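Racemase (Pseudovibrio sp. JE062, PDB 3MKC) belongs to the enolase superfamily, pairing a mandelate racemase-like N-terminal domain with an enolase C-terminal-type TIM-barrel domain. Local coordinates at residues A[328-333]-A[367-372]; A[110-115]-A[319-324]; A[116-121]-A[127-132]. All coordinates share one frame; numbering follows the deposited sequence.

Contact 1 of 3, residues A[328-333]-A[367-372]; sequences YQFAVG and AKPTAP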
ATOM      1  N   TYR A 328      -0.292  -6.109  -8.260  1.00 10.83           N
ATOM      2  CA  TYR A 328       1.101  -5.781  -7.965  1.00 11.08           C
ATOM      3  C   TYR A 328       1.886  -7.042  -7.587  1.00 11.02           C
ATOM      4  O   TYR A 328       2.931  -7.343  -8.170  1.00 11.56           O
ATOM      5  CB  TYR A 328       1.175  -4.782  -6.803  1.00 12.02           C
ATOM      6  CG  TYR A 328       2.571  -4.670  -6.221  1.00 10.87           C
ATOM      7  CD1 TYR A 328       3.524  -3.841  -6.804  1.00 13.19           C
ATOM      8  CD2 TYR A 328       2.965  -5.482  -5.152  1.00 12.93           C
ATOM      9  CE1 TYR A 328       4.843  -3.828  -6.345  1.00 12.09           C
ATOM     10  CE2 TYR A 328       4.278  -5.478  -4.689  1.00 12.28           C
ATOM     11  CZ  TYR A 328       5.213  -4.652  -5.293  1.00 13.79           C
ATOM     12  OH  TYR A 328       6.526  -4.672  -4.875  1.00 12.12           O
ATOM     13  N   GLN A 329       1.370  -7.796  -6.620  1.00 12.05           N
ATOM     14  CA  GLN A 329       2.079  -8.990  -6.172  1.00 11.46           C
ATOM     15  C   GLN A 329       2.284 -10.022  -7.270  1.00 11.73           C
ATOM     16  O   GLN A 329       3.292 -10.718  -7.289  1.00 13.93           O
ATOM     17  CB  GLN A 329       1.369  -9.639  -4.980  1.00 13.09           C
ATOM     18  CG  GLN A 329       2.199 -10.739  -4.316  1.00 14.38           C
ATOM     19  CD  GLN A 329       3.401 -10.195  -3.551  1.00 16.91           C
ATOM     20  OE1 GLN A 329       3.770  -9.029  -3.691  1.00 14.16           O
ATOM     21  NE2 GLN A 329       4.023 -11.049  -2.743  1.00 15.30           N
ATOM     22  N   PHE A 330       1.335 -10.126  -8.192  1.00 12.23           N
ATOM     23  CA  PHE A 330       1.480 -11.089  -9.276  1.00 12.70           C
ATOM     24  C   PHE A 330       2.556 -10.726 -10.294  1.00 12.18           C
ATOM     25  O   PHE A 330       3.391 -11.560 -10.651  1.00 12.93           O
ATOM     26  CB  PHE A 330       0.148 -11.269 -10.010  1.00 12.18           C
ATOM     27  CG  PHE A 330      -0.697 -12.380  -9.457  1.00 16.00           C
ATOM     28  CD1 PHE A 330      -0.336 -13.709  -9.665  1.00 14.48           C
ATOM     29  CD2 PHE A 330      -1.833 -12.100  -8.701  1.00 14.90           C
ATOM     30  CE1 PHE A 330      -1.096 -14.751  -9.124  1.00 16.31           C
ATOM     31  CE2 PHE A 330      -2.597 -13.134  -8.157  1.00 16.51           C
ATOM     32  CZ  PHE A 330      -2.222 -14.464  -8.370  1.00 15.57           C
ATOM     33  N   ALA A 331       2.555  -9.476 -10.744  1.00 11.92           N
ATOM     34  CA  ALA A 331       3.499  -9.059 -11.776  1.00 12.22           C
ATOM     35  C   ALA A 331       4.772  -8.361 -11.313  1.00 11.73           C
ATOM     36  O   ALA A 331       5.795  -8.437 -11.991  1.00 14.13           O
ATOM     37  CB  ALA A 331       2.785  -8.168 -12.772  1.00 13.68           C
ATOM     38  N   VAL A 332       4.702  -7.689 -10.173  1.00 13.12           N
ATOM     39  CA  VAL A 332       5.832  -6.910  -9.666  1.00 12.60           C
ATOM     40  C   VAL A 332       6.472  -7.412  -8.380  1.00 12.87           C
ATOM     41  O   VAL A 332       7.697  -7.385  -8.246  1.00 13.67           O
ATOM     42  CB  VAL A 332       5.393  -5.448  -9.432  1.00 12.03           C
ATOM     43  CG1 VAL A 332       6.604  -4.571  -9.136  1.00 12.33           C
ATOM     44  CG2 VAL A 332       4.628  -4.939 -10.651  1.00 12.20           C
ATOM     45  N   GLY A 333       5.641  -7.851  -7.436  1.00 14.54           N
ATOM     46  CA  GLY A 333       6.129  -8.330  -6.151  1.00 12.21           C
ATOM     47  C   GLY A 333       7.366  -9.204  -6.176  1.00 12.63           C
ATOM     48  O   GLY A 333       7.495 -10.097  -7.016  1.00 14.67           O
ATOM     49  N   ALA A 367      -5.985 -16.148  -6.427  1.00 18.73           N
ATOM     50  CA  ALA A 367      -5.739 -16.686  -7.756  1.00 18.91           C
ATOM     51  C   ALA A 367      -5.510 -15.500  -8.681  1.00 17.67           C
ATOM     52  O   ALA A 367      -5.772 -14.358  -8.308  1.00 16.99           O
ATOM     53  CB  ALA A 367      -6.948 -17.488  -8.233  1.00 19.62           C
ATOM     54  N   LYS A 368      -5.030 -15.769  -9.888  1.00 18.72           N
ATOM     55  CA  LYS A 368      -4.781 -14.701 -10.849  1.00 19.09           C
ATOM     56  C   LYS A 368      -6.061 -13.965 -11.219  1.00 19.85           C
ATOM     57  O   LYS A 368      -7.086 -14.589 -11.485  1.00 18.56           O
ATOM     58  CB  LYS A 368      -4.139 -15.272 -12.116  1.00 21.66           C
ATOM     59  CG  LYS A 368      -2.808 -15.963 -11.851  1.00 24.97           C
ATOM     60  CD  LYS A 368      -2.010 -16.186 -13.126  1.00 26.98           C
ATOM     61  CE  LYS A 368      -2.677 -17.160 -14.061  1.00 28.22           C
ATOM     62  NZ  LYS A 368      -1.772 -17.496 -15.204  1.00 30.01           N
ATOM     63  N   PRO A 369      -6.032 -12.623 -11.213  1.00 20.15           N
ATOM     64  CA  PRO A 369      -7.237 -11.869 -11.569  1.00 19.97           C
ATOM     65  C   PRO A 369      -7.661 -12.229 -12.990  1.00 20.45           C
ATOM     66  O   PRO A 369      -6.816 -12.472 -13.846  1.00 20.99           O
ATOM     67  CB  PRO A 369      -6.778 -10.420 -11.443  1.00 20.12           C
ATOM     68  CG  PRO A 369      -5.803 -10.491 -10.307  1.00 20.57           C
ATOM     69  CD  PRO A 369      -4.998 -11.729 -10.660  1.00 20.77           C
ATOM     70  N   THR A 370      -8.966 -12.274 -13.239  1.00 22.36           N
ATOM     71  CA  THR A 370      -9.469 -12.628 -14.561  1.00 23.20           C
ATOM     72  C   THR A 370     -10.231 -11.508 -15.260  1.00 23.16           C
ATOM     73  O   THR A 370     -10.659 -11.665 -16.408  1.00 24.45           O
ATOM     74  CB  THR A 370     -10.397 -13.849 -14.480  1.00 24.16           C
ATOM     75  OG1 THR A 370     -11.429 -13.591 -13.522  1.00 23.85           O
ATOM     76  CG2 THR A 370      -9.617 -15.091 -14.062  1.00 24.76           C
ATOM     77  N   ALA A 371     -10.406 -10.381 -14.579  1.00 21.99           N
ATOM     78  CA  ALA A 371     -11.129  -9.263 -15.167  1.00 21.52           C
ATOM     79  C   ALA A 371     -10.181  -8.218 -15.741  1.00 21.22           C
ATOM     80  O   ALA A 371      -9.019  -8.132 -15.335  1.00 20.92           O
ATOM     81  CB  ALA A 371     -12.036  -8.618 -14.122  1.00 21.08           C
ATOM     82  N   PRO A 372     -10.662  -7.425 -16.710  1.00 19.55           N
ATOM     83  CA  PRO A 372      -9.842  -6.379 -17.330  1.00 20.23           C
ATOM     84  C   PRO A 372      -9.488  -5.332 -16.279  1.00 19.54           C
ATOM     85  O   PRO A 372     -10.210  -5.170 -15.296  1.00 18.08           O
ATOM     86  CB  PRO A 372     -10.762  -5.811 -18.406  1.00 20.50           C
ATOM     87  CG  PRO A 372     -11.601  -6.998 -18.791  1.00 19.87           C
ATOM     88  CD  PRO A 372     -11.931  -7.595 -17.444  1.00 20.22           C
TER
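The phenyl ring of Phe330 lies across the root of the Lys368 side chain, with Lys368 CB over one of its faces. The two belong to the TIM-barrel part of an enolase-superfamily fold: Phe330 sits near the C-terminal end of helix 319-331, and Lys368 begins the loop that follows strand 366-367. This is a worked example of how a single aromatic side chain can make up the whole helical side of a helix-loop contact. The closest aliphatic approach is Phe330 CE1 to Lys368 CG, 3.4 Å. Lys368 CG stands opposite the carbonyl carbon (chi1 -60°), which brings that methylene to the ring, while a bend at chi3 lets the rest of the chain lead its ammonium group away. The two side chains meet at roughly a right angle. Farther round the ring the neighbours are oblique: Pro369 CD is 3.7 Å from Phe330 CD2, and the carbonyl oxygen of Ala367 is 3.4 Å from Phe330 CE2. The ring thus meets backbone as well as side-chain atoms, with Phe330 CZ 3.4 Å from Lys368 N.

Tyr127, on helix 126-129, touches both Lys368 and Pro369 and widens the apolar patch. The carbonyl oxygen of Phe330 is hydrogen-bonded to Thr133 OG1, and Lys135 NZ bonds to the carbonyl oxygens of Gln329 and Gly333. Within 328-333 two amides converge on one acceptor, Tyr328 O, which takes Val332 N at 2.7 Å and Gly333 N at 2.9 Å.

Contact 2 of 3, residues A[110-115]-A[319-324]; sequences IDMALY and GITSAA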
ATOM      1  N   ILE A 110      -4.068   8.856  -9.776  1.00 15.22           N
ATOM      2  CA  ILE A 110      -4.257   8.900 -11.216  1.00 14.14           C
ATOM      3  C   ILE A 110      -3.518   7.731 -11.871  1.00 14.17           C
ATOM      4  O   ILE A 110      -4.049   7.088 -12.769  1.00 15.31           O
ATOM      5  CB  ILE A 110      -3.755  10.243 -11.814  1.00 15.40           C
ATOM      6  CG1 ILE A 110      -4.569  11.405 -11.232  1.00 16.71           C
ATOM      7  CG2 ILE A 110      -3.889  10.221 -13.330  1.00 17.33           C
ATOM      8  CD1 ILE A 110      -4.087  12.782 -11.665  1.00 15.73           C
ATOM      9  N   ASP A 111      -2.298   7.445 -11.416  1.00 13.05           N
ATOM     10  CA  ASP A 111      -1.532   6.347 -12.000  1.00 11.60           C
ATOM     11  C   ASP A 111      -2.285   5.025 -11.871  1.00 11.13           C
ATOM     12  O   ASP A 111      -2.380   4.254 -12.823  1.00 13.26           O
ATOM     13  CB  ASP A 111      -0.175   6.212 -11.314  1.00 11.95           C
ATOM     14  CG  ASP A 111       0.663   5.092 -11.903  1.00  9.69           C
ATOM     15  OD1 ASP A 111       1.139   5.237 -13.053  1.00 12.28           O
ATOM     16  OD2 ASP A 111       0.839   4.063 -11.214  1.00 11.14           O
HETATM   17  N   MSE A 112      -2.815   4.777 -10.681  1.00 13.95           N
HETATM   18  CA  MSE A 112      -3.566   3.561 -10.405  1.00 13.53           C
HETATM   19  C   MSE A 112      -4.771   3.462 -11.332  1.00 15.47           C
HETATM   20  O   MSE A 112      -5.072   2.394 -11.871  1.00 16.45           O
HETATM   21  CB  MSE A 112      -4.040   3.576  -8.954  1.00 17.71           C
HETATM   22  CG  MSE A 112      -4.617   2.263  -8.469  1.00 20.25           C
HETATM   23 SE   MSE A 112      -5.110   2.374  -6.611  1.00 32.10          SE
HETATM   24  CE  MSE A 112      -3.668   3.550  -6.059  1.00  6.99           C
ATOM     25  N   ALA A 113      -5.460   4.581 -11.519  1.00 15.13           N
ATOM     26  CA  ALA A 113      -6.646   4.605 -12.372  1.00 15.37           C
ATOM     27  C   ALA A 113      -6.326   4.342 -13.844  1.00 15.54           C
ATOM     28  O   ALA A 113      -7.181   3.869 -14.594  1.00 15.05           O
ATOM     29  CB  ALA A 113      -7.362   5.939 -12.224  1.00 16.57           C
ATOM     30  N   LEU A 114      -5.105   4.651 -14.266  1.00 14.95           N
ATOM     31  CA  LEU A 114      -4.728   4.418 -15.654  1.00 15.92           C
ATOM     32  C   LEU A 114      -4.577   2.932 -15.924  1.00 15.85           C
ATOM     33  O   LEU A 114      -4.886   2.458 -17.012  1.00 14.55           O
ATOM     34  CB  LEU A 114      -3.429   5.148 -15.994  1.00 16.62           C
ATOM     35  CG  LEU A 114      -3.567   6.670 -16.072  1.00 19.37           C
ATOM     36  CD1 LEU A 114      -2.208   7.288 -16.336  1.00 19.31           C
ATOM     37  CD2 LEU A 114      -4.557   7.044 -17.174  1.00 20.41           C
ATOM     38  N   TYR A 115      -4.102   2.190 -14.930  1.00 16.43           N
ATOM     39  CA  TYR A 115      -3.950   0.754 -15.104  1.00 15.86           C
ATOM     40  C   TYR A 115      -5.329   0.126 -15.262  1.00 16.30           C
ATOM     41  O   TYR A 115      -5.506  -0.824 -16.019  1.00 16.97           O
ATOM     42  CB  TYR A 115      -3.212   0.152 -13.905  1.00 15.22           C
ATOM     43  CG  TYR A 115      -1.718   0.342 -14.003  1.00 15.21           C
ATOM     44  CD1 TYR A 115      -0.937  -0.527 -14.766  1.00 15.59           C
ATOM     45  CD2 TYR A 115      -1.092   1.435 -13.405  1.00 17.48           C
ATOM     46  CE1 TYR A 115       0.423  -0.308 -14.939  1.00 14.09           C
ATOM     47  CE2 TYR A 115       0.274   1.665 -13.574  1.00 14.50           C
ATOM     48  CZ  TYR A 115       1.020   0.792 -14.344  1.00 16.70           C
ATOM     49  OH  TYR A 115       2.360   1.029 -14.552  1.00 15.44           O
ATOM     50  N   GLY A 319     -11.154  -1.037  -1.184  1.00 17.60           N
ATOM     51  CA  GLY A 319     -11.036  -2.155  -2.099  1.00 17.28           C
ATOM     52  C   GLY A 319     -10.297  -1.794  -3.373  1.00 16.96           C
ATOM     53  O   GLY A 319      -9.827  -2.670  -4.097  1.00 17.10           O
ATOM     54  N   ILE A 320     -10.192  -0.499  -3.658  1.00 16.06           N
ATOM     55  CA  ILE A 320      -9.501  -0.058  -4.861  1.00 16.08           C
ATOM     56  C   ILE A 320      -8.008  -0.380  -4.773  1.00 17.16           C
ATOM     57  O   ILE A 320      -7.416  -0.914  -5.712  1.00 15.84           O
ATOM     58  CB  ILE A 320      -9.682   1.455  -5.080  1.00 16.94           C
ATOM     59  CG1 ILE A 320     -11.175   1.780  -5.230  1.00 16.26           C
ATOM     60  CG2 ILE A 320      -8.925   1.894  -6.324  1.00 16.44           C
ATOM     61  CD1 ILE A 320     -11.466   3.251  -5.484  1.00 19.02           C
ATOM     62  N   THR A 321      -7.403  -0.055  -3.639  1.00 17.16           N
ATOM     63  CA  THR A 321      -5.985  -0.326  -3.448  1.00 18.29           C
ATOM     64  C   THR A 321      -5.741  -1.824  -3.238  1.00 19.68           C
ATOM     65  O   THR A 321      -4.727  -2.360  -3.689  1.00 20.07           O
ATOM     66  CB  THR A 321      -5.427   0.485  -2.260  1.00 18.15           C
ATOM     67  OG1 THR A 321      -5.519   1.884  -2.565  1.00 18.19           O
ATOM     68  CG2 THR A 321      -3.967   0.127  -1.989  1.00 15.68           C
ATOM     69  N   SER A 322      -6.667  -2.507  -2.566  1.00 20.45           N
ATOM     70  CA  SER A 322      -6.501  -3.944  -2.355  1.00 20.27           C
ATOM     71  C   SER A 322      -6.433  -4.664  -3.701  1.00 19.71           C
ATOM     72  O   SER A 322      -5.702  -5.645  -3.851  1.00 19.03           O
ATOM     73  CB  SER A 322      -7.654  -4.514  -1.523  1.00 23.67           C
ATOM     74  OG  SER A 322      -7.502  -4.194  -0.149  1.00 28.52           O
ATOM     75  N   ALA A 323      -7.190  -4.178  -4.682  1.00 17.27           N
ATOM     76  CA  ALA A 323      -7.184  -4.786  -6.003  1.00 17.92           C
ATOM     77  C   ALA A 323      -5.829  -4.554  -6.668  1.00 17.36           C
ATOM     78  O   ALA A 323      -5.239  -5.474  -7.249  1.00 18.28           O
ATOM     79  CB  ALA A 323      -8.296  -4.190  -6.863  1.00 18.00           C
ATOM     80  N   ALA A 324      -5.340  -3.321  -6.586  1.00 15.97           N
ATOM     81  CA  ALA A 324      -4.054  -2.986  -7.181  1.00 16.05           C
ATOM     82  C   ALA A 324      -2.963  -3.835  -6.541  1.00 14.38           C
ATOM     83  O   ALA A 324      -2.042  -4.285  -7.225  1.00 17.21           O
ATOM     84  CB  ALA A 324      -3.742  -1.498  -6.988  1.00 14.93           C
TER
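Met112, present as selenomethionine, carries this contact alone on its side, pressing its selenium against three residues of helix 319-331. Met112 SE lies 3.9 Å from Ile320 CG2, the branch methyl of that isoleucine, and 4.1 Å from Ala324 CB. Ala324 CB also touches Met112 CG, so the alanine methyl lies beside both the methylene and the heavy atom. The third neighbour is Thr321, whose OG1 stands 4.1 Å from Met112 SE; the two side chains cross at about a right angle. Ile320, Thr321 and Ala324 form one face of their helix, a turn long, and the selenium rests on it as a single protruding group.

Torsions explain the reach. Met112 runs out fully extended through its first two bonds, with CG opposite the backbone N (chi1 -170°), and then bends at chi3, turning CE aside from Ile320 CG2. One long flexible side chain thereby spans a gap in which the helix axes come no closer than 11.1 Å. They cross at 63°, which confines the meeting to this small buried patch and illustrates how a methionine can bridge helices whose backbones stay well apart here.

The polar end of Thr321 is engaged elsewhere: its OG1 is hydrogen-bonded to Glu47 OE2 and to Asn289 ND2, and these bonds probably fix the rotation of the hydroxyl beside the selenium. On the other helix, Asp111 OD1 and Tyr115 OH both bond to Thr295 OG1 of helix 293-306. That helix also supplies Leu294, which touches Ala324, while strand 29-38 places Val33 against Ile320 and Val36 against Ala113, so helices 102-122 and 319-331 cross with helix 293-306 touching both and strand 29-38 of the N-terminal domain also against both.

Contact 3 of 3, residues A[116-121]-A[127-132]; sequences DLAGKQ and YQLLGG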
ATOM      1  N   ASP A 116      -6.310   0.669 -14.547  1.00 16.37           N
ATOM      2  CA  ASP A 116      -7.666   0.144 -14.627  1.00 16.23           C
ATOM      3  C   ASP A 116      -8.248   0.505 -15.989  1.00 17.58           C
ATOM      4  O   ASP A 116      -8.808  -0.345 -16.678  1.00 17.58           O
ATOM      5  CB  ASP A 116      -8.520   0.721 -13.495  1.00 15.96           C
ATOM      6  CG  ASP A 116      -9.879   0.040 -13.368  1.00 18.02           C
ATOM      7  OD1 ASP A 116      -9.966  -1.176 -13.632  1.00 17.03           O
ATOM      8  OD2 ASP A 116     -10.853   0.720 -12.978  1.00 17.00           O
ATOM      9  N   LEU A 117      -8.095   1.764 -16.383  1.00 16.43           N
ATOM     10  CA  LEU A 117      -8.619   2.218 -17.666  1.00 17.76           C
ATOM     11  C   LEU A 117      -7.950   1.535 -18.859  1.00 17.06           C
ATOM     12  O   LEU A 117      -8.633   1.006 -19.735  1.00 16.70           O
ATOM     13  CB  LEU A 117      -8.468   3.735 -17.781  1.00 17.35           C
ATOM     14  CG  LEU A 117      -8.891   4.375 -19.101  1.00 19.58           C
ATOM     15  CD1 LEU A 117     -10.297   3.906 -19.488  1.00 17.76           C
ATOM     16  CD2 LEU A 117      -8.839   5.893 -18.954  1.00 18.95           C
ATOM     17  N   ALA A 118      -6.618   1.536 -18.891  1.00 15.92           N
ATOM     18  CA  ALA A 118      -5.882   0.918 -19.995  1.00 16.76           C
ATOM     19  C   ALA A 118      -6.239  -0.558 -20.150  1.00 17.51           C
ATOM     20  O   ALA A 118      -6.366  -1.067 -21.266  1.00 17.08           O
ATOM     21  CB  ALA A 118      -4.376   1.065 -19.773  1.00 16.05           C
ATOM     22  N   GLY A 119      -6.389  -1.240 -19.021  1.00 17.17           N
ATOM     23  CA  GLY A 119      -6.733  -2.648 -19.060  1.00 18.02           C
ATOM     24  C   GLY A 119      -8.123  -2.842 -19.630  1.00 19.42           C
ATOM     25  O   GLY A 119      -8.344  -3.706 -20.479  1.00 20.94           O
ATOM     26  N   LYS A 120      -9.070  -2.036 -19.166  1.00 19.58           N
ATOM     27  CA  LYS A 120     -10.443  -2.155 -19.641  1.00 19.79           C
ATOM     28  C   LYS A 120     -10.569  -1.864 -21.128  1.00 20.10           C
ATOM     29  O   LYS A 120     -11.376  -2.490 -21.812  1.00 21.68           O
ATOM     30  CB  LYS A 120     -11.363  -1.253 -18.811  1.00 20.21           C
ATOM     31  CG  LYS A 120     -11.553  -1.776 -17.386  1.00 18.96           C
ATOM     32  CD  LYS A 120     -12.227  -0.768 -16.461  1.00 22.12           C
ATOM     33  CE  LYS A 120     -13.684  -0.525 -16.818  1.00 20.78           C
ATOM     34  NZ  LYS A 120     -14.338   0.383 -15.819  1.00 19.81           N
ATOM     35  N   GLN A 121      -9.769  -0.931 -21.638  1.00 19.21           N
ATOM     36  CA  GLN A 121      -9.805  -0.616 -23.060  1.00 19.47           C
ATOM     37  C   GLN A 121      -9.270  -1.809 -23.854  1.00 20.04           C
ATOM     38  O   GLN A 121      -9.849  -2.214 -24.864  1.00 19.97           O
ATOM     39  CB  GLN A 121      -8.939   0.616 -23.383  1.00 18.71           C
ATOM     40  CG  GLN A 121      -9.387   1.950 -22.773  1.00 16.87           C
ATOM     41  CD  GLN A 121      -8.542   3.119 -23.269  1.00 19.40           C
ATOM     42  OE1 GLN A 121      -7.326   2.996 -23.415  1.00 18.67           O
ATOM     43  NE2 GLN A 121      -9.182   4.262 -23.521  1.00 17.50           N
ATOM     44  N   TYR A 127      -2.318  -6.731 -14.138  1.00 16.51           N
ATOM     45  CA  TYR A 127      -1.031  -7.395 -13.966  1.00 16.66           C
ATOM     46  C   TYR A 127      -0.357  -7.783 -15.283  1.00 16.42           C
ATOM     47  O   TYR A 127       0.869  -7.923 -15.341  1.00 16.22           O
ATOM     48  CB  TYR A 127      -1.179  -8.612 -13.034  1.00 17.20           C
ATOM     49  CG  TYR A 127      -1.740  -9.861 -13.674  1.00 17.00           C
ATOM     50  CD1 TYR A 127      -0.922 -10.712 -14.406  1.00 18.20           C
ATOM     51  CD2 TYR A 127      -3.094 -10.185 -13.558  1.00 18.75           C
ATOM     52  CE1 TYR A 127      -1.423 -11.853 -15.009  1.00 17.01           C
ATOM     53  CE2 TYR A 127      -3.609 -11.330 -14.159  1.00 17.20           C
ATOM     54  CZ  TYR A 127      -2.765 -12.159 -14.883  1.00 19.22           C
ATOM     55  OH  TYR A 127      -3.253 -13.300 -15.472  1.00 18.67           O
ATOM     56  N   GLN A 128      -1.134  -7.937 -16.353  1.00 15.04           N
ATOM     57  CA  GLN A 128      -0.534  -8.288 -17.634  1.00 16.78           C
ATOM     58  C   GLN A 128       0.106  -7.056 -18.261  1.00 16.64           C
ATOM     59  O   GLN A 128       1.112  -7.164 -18.953  1.00 19.67           O
ATOM     60  CB  GLN A 128      -1.569  -8.900 -18.576  1.00 18.27           C
ATOM     61  CG  GLN A 128      -2.144 -10.199 -18.036  1.00 20.05           C
ATOM     62  CD  GLN A 128      -2.909 -10.989 -19.076  1.00 22.44           C
ATOM     63  OE1 GLN A 128      -3.563 -10.421 -19.946  1.00 20.60           O
ATOM     64  NE2 GLN A 128      -2.842 -12.312 -18.978  1.00 21.94           N
ATOM     65  N   LEU A 129      -0.469  -5.884 -18.004  1.00 17.77           N
ATOM     66  CA  LEU A 129       0.102  -4.645 -18.523  1.00 19.04           C
ATOM     67  C   LEU A 129       1.416  -4.392 -17.780  1.00 19.71           C
ATOM     68  O   LEU A 129       2.310  -3.726 -18.295  1.00 21.76           O
ATOM     69  CB  LEU A 129      -0.850  -3.462 -18.306  1.00 20.14           C
ATOM     70  CG  LEU A 129      -2.196  -3.505 -19.039  1.00 21.64           C
ATOM     71  CD1 LEU A 129      -2.981  -2.224 -18.740  1.00 20.89           C
ATOM     72  CD2 LEU A 129      -1.970  -3.653 -20.536  1.00 21.68           C
ATOM     73  N   LEU A 130       1.528  -4.928 -16.567  1.00 18.22           N
ATOM     74  CA  LEU A 130       2.752  -4.767 -15.779  1.00 18.00           C
ATOM     75  C   LEU A 130       3.795  -5.844 -16.093  1.00 18.56           C
ATOM     76  O   LEU A 130       4.848  -5.889 -15.458  1.00 18.86           O
ATOM     77  CB  LEU A 130       2.439  -4.776 -14.282  1.00 16.02           C
ATOM     78  CG  LEU A 130       1.828  -3.493 -13.709  1.00 17.91           C
ATOM     79  CD1 LEU A 130       1.131  -3.783 -12.391  1.00 17.10           C
ATOM     80  CD2 LEU A 130       2.917  -2.448 -13.533  1.00 15.96           C
ATOM     81  N   GLY A 131       3.504  -6.715 -17.059  1.00 16.87           N
ATOM     82  CA  GLY A 131       4.476  -7.733 -17.431  1.00 18.61           C
ATOM     83  C   GLY A 131       4.057  -9.190 -17.342  1.00 17.51           C
ATOM     84  O   GLY A 131       4.789 -10.074 -17.787  1.00 17.23           O
ATOM     85  N   GLY A 132       2.887  -9.452 -16.773  1.00 17.63           N
ATOM     86  CA  GLY A 132       2.445 -10.828 -16.649  1.00 15.36           C
ATOM     87  C   GLY A 132       3.028 -11.473 -15.406  1.00 15.49           C
ATOM     88  O   GLY A 132       3.720 -10.821 -14.620  1.00 15.29           O
TER
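Behind Leu129, whose CD1 methyl bears on Ala118 and Gly119, the carbonyl oxygen of Tyr127 is gripped by two backbone amides: Gly132 N at 2.9 Å and, weakly, Leu130 N. Together with the bond from Gly131 N to Gln128 O, 3.1 Å long, the grip by Gly132 defines a Schellman motif, a common C-terminal ending of helices. Gly131 leaves the helical region with a positive phi of 122°, a conformation that glycine adopts readily, and Gly132 follows with positive phi as well. The Schellman turn follows directly on the short, weakly bonded helix that carries Leu129.

That side chain does all the work across the contact. Leu129 CG stands opposite its own carbonyl carbon (chi1 -64°), projecting CD1 toward helix 102-122. There CD1 meets Ala118 CB at 3.7 Å and the backbone Gly119 N at 3.6 Å. Where an alanine and a glycine follow one another, a helix shows little more than its backbone, and a leucine methyl can come right down upon it; the pair illustrates how small residues let such a methyl approach a helix backbone across a brief connection. Leu129 also touches Leu122 and Val124, which extend its apolar surroundings.

Elsewhere on helix 102-122 the contacts are polar. The carboxylate of Asp116 receives two main-chain amides, Leu374 N at OD1 and Leu45 N at OD2, and Lys120 NZ bonds to Tyr43 O while its charge also makes a cation-pi contact with the Tyr43 ring. Beside those polar contacts the meeting of Leu129 with Ala118 and Gly119 is purely van der Waals: with no polar bond between the two segments, it rests on close fit and burial.

Overall arrangement
Following the chain from the N terminus, helix 102-122 comes first and serves two contacts in succession, residues 110-115 in contact 2 and 116-121 in contact 3. Contact 3 closes at once, across the few residues leading to helix 126-129, and is nested within the long loop that contact 2 closes when the chain reaches helix 319-331. That helix then passes directly into contact 1, in series with contact 2, which ends in the loop beyond strand 366-367; none of the three cross. Contact 3 touches both others: Tyr115 CE1 meets Leu130 CD2, and Ala331 CB packs on Tyr127 O. Contact 2 joins the two domains; contacts 1 and 3 lie within one each.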